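Local structure of tetrapyrrole methylase family protein (Chlorobaculum tepidum, 3HH1) at residues Ala32-Cys37 with Ser80-Val85. The protein probably methylates the ribose 2'-hydroxyl of cytidine 1402 in 16S rRNA with S-adenosylmethionine, the present chain being its N-terminal part. Coordinates in Å, arbitrary orientation, origin at the centre of the assembly. Where two conformers were deposited one is given. Residues are numbered along the deposited sequence.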
loop_
_atom_site.group_PDB
_atom_site.type_symbol
_atom_site.label_atom_id
_atom_site.label_comp_id
_atom_site.label_asym_id
_atom_site.label_seq_id
_atom_site.Cartn_x
_atom_site.Cartn_y
_atom_site.Cartn_z
ATOM N N ALA A 32 18.702 -7.994 4.654
ATOM C CA ALA A 32 18.309 -6.651 5.061
ATOM C C ALA A 32 18.967 -6.258 6.339
ATOM O O ALA A 32 19.204 -7.096 7.189
ATOM C CB ALA A 32 16.752 -6.593 5.244
ATOM N N GLY A 33 19.224 -4.964 6.514
ATOM C CA GLY A 33 19.772 -4.479 7.781
ATOM C C GLY A 33 18.765 -4.661 8.903
ATOM O O GLY A 33 19.147 -4.859 10.061
ATOM N N ALA A 34 17.479 -4.589 8.578
ATOM C CA ALA A 34 16.419 -4.831 9.591
ATOM C C ALA A 34 15.176 -5.123 8.823
ATOM O O ALA A 34 15.063 -4.748 7.647
ATOM C CB ALA A 34 16.184 -3.595 10.493
ATOM N N ILE A 35 14.233 -5.776 9.483
ATOM C CA ILE A 35 12.951 -6.038 8.878
ATOM C C ILE A 35 11.914 -5.323 9.709
ATOM O O ILE A 35 11.881 -5.510 10.924
ATOM C CB ILE A 35 12.709 -7.548 8.801
ATOM C CG1 ILE A 35 13.716 -8.177 7.791
ATOM C CG2 ILE A 35 11.235 -7.864 8.424
ATOM C CD1 ILE A 35 13.530 -9.603 7.511
ATOM N N ALA A 36 11.069 -4.518 9.067
ATOM C CA ALA A 36 10.010 -3.762 9.769
ATOM C C ALA A 36 8.711 -4.448 9.476
ATOM O O ALA A 36 8.456 -4.874 8.327
ATOM C CB ALA A 36 9.964 -2.329 9.270
ATOM N N CYS A 37 7.870 -4.600 10.492
ATOM C CA CYS A 37 6.667 -5.347 10.272
ATOM C C CYS A 37 5.642 -4.925 11.271
ATOM O O CYS A 37 5.976 -4.455 12.353
ATOM C CB CYS A 37 6.929 -6.854 10.390
ATOM S SG CYS A 37 7.675 -7.317 11.979
ATOM N N SER A 80 21.884 1.755 5.587
ATOM C CA SER A 80 21.462 0.373 5.669
ATOM C C SER A 80 20.109 0.210 4.988
ATOM O O SER A 80 19.203 1.018 5.218
ATOM C CB SER A 80 21.323 -0.019 7.125
ATOM O OG SER A 80 20.899 -1.344 7.255
ATOM N N ASP A 81 19.943 -0.825 4.178
ATOM C CA ASP A 81 18.612 -1.161 3.712
ATOM C C ASP A 81 17.726 -1.678 4.827
ATOM O O ASP A 81 18.206 -2.246 5.815
ATOM C CB ASP A 81 18.709 -2.183 2.605
ATOM C CG ASP A 81 19.625 -1.733 1.501
ATOM O OD1 ASP A 81 19.855 -0.489 1.381
ATOM O OD2 ASP A 81 20.133 -2.615 0.756
ATOM N N VAL A 82 16.435 -1.491 4.648
ATOM C CA VAL A 82 15.423 -2.029 5.544
ATOM C C VAL A 82 14.351 -2.663 4.678
ATOM O O VAL A 82 14.040 -2.107 3.640
ATOM C CB VAL A 82 14.799 -0.894 6.400
ATOM C CG1 VAL A 82 13.622 -1.411 7.233
ATOM C CG2 VAL A 82 15.860 -0.262 7.304
ATOM N N ALA A 83 13.791 -3.811 5.101
ATOM C CA ALA A 83 12.718 -4.442 4.370
ATOM C C ALA A 83 11.446 -4.287 5.187
ATOM O O ALA A 83 11.442 -4.648 6.341
ATOM C CB ALA A 83 13.016 -5.943 4.123
ATOM N N LEU A 84 10.425 -3.685 4.606
ATOM C CA LEU A 84 9.097 -3.607 5.234
ATOM C C LEU A 84 8.265 -4.755 4.642
ATOM O O LEU A 84 8.092 -4.837 3.434
ATOM C CB LEU A 84 8.452 -2.248 4.914
ATOM C CG LEU A 84 6.995 -2.061 5.334
ATOM C CD1 LEU A 84 6.840 -2.268 6.802
ATOM C CD2 LEU A 84 6.611 -0.636 4.922
ATOM N N VAL A 85 7.784 -5.647 5.502
ATOM C CA VAL A 85 6.945 -6.716 5.040
ATOM C C VAL A 85 5.502 -6.255 5.150
ATOM O O VAL A 85 5.112 -5.545 6.074
ATOM C CB VAL A 85 7.185 -8.024 5.803
ATOM C CG1 VAL A 85 8.636 -8.490 5.578
ATOM C CG2 VAL A 85 6.902 -7.840 7.250
#
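Strands 34-37 and 82-85 run parallel, their axes 4.6 Å apart at closest approach and splayed by 26°. Three nearly straight hydrogen bonds join them: Ala83 N to Ala34 O (3.0 Å), Ala36 N to Ala83 O (2.8 Å) and Val85 N to Ala36 O (3.0 Å). In the preceding loops, Gly33 N gives a more bent bond to Asp81 O (3.0 Å). Ser80 OG lies 3.4 Å from Gly33 CA, in the space a CB on Gly33 would need. Small Ala36 leaves a shallow hollow, its CB 4.3 Å from Val82 CG1 and 4.0 Å from Leu84 CD1; Met100 of helix 98-106 packs on Ala36 and Leu84. On the Ile35 side, Ala32 CB meets Ala83 CB at 4.0 Å, Ile35 CG2 meets Val85 CG1 at 3.9 Å, and Cys37 CB presses on Val85 CG2 at 3.3 Å. Helices 23-31 and 40-49 cover the Ile35 face, helices 65-77 and 98-106 the Ala36 face, while strands 57-59 and 8-13 flank the pair in the parallel sheet of this N-terminal tetrapyrrole methylase domain.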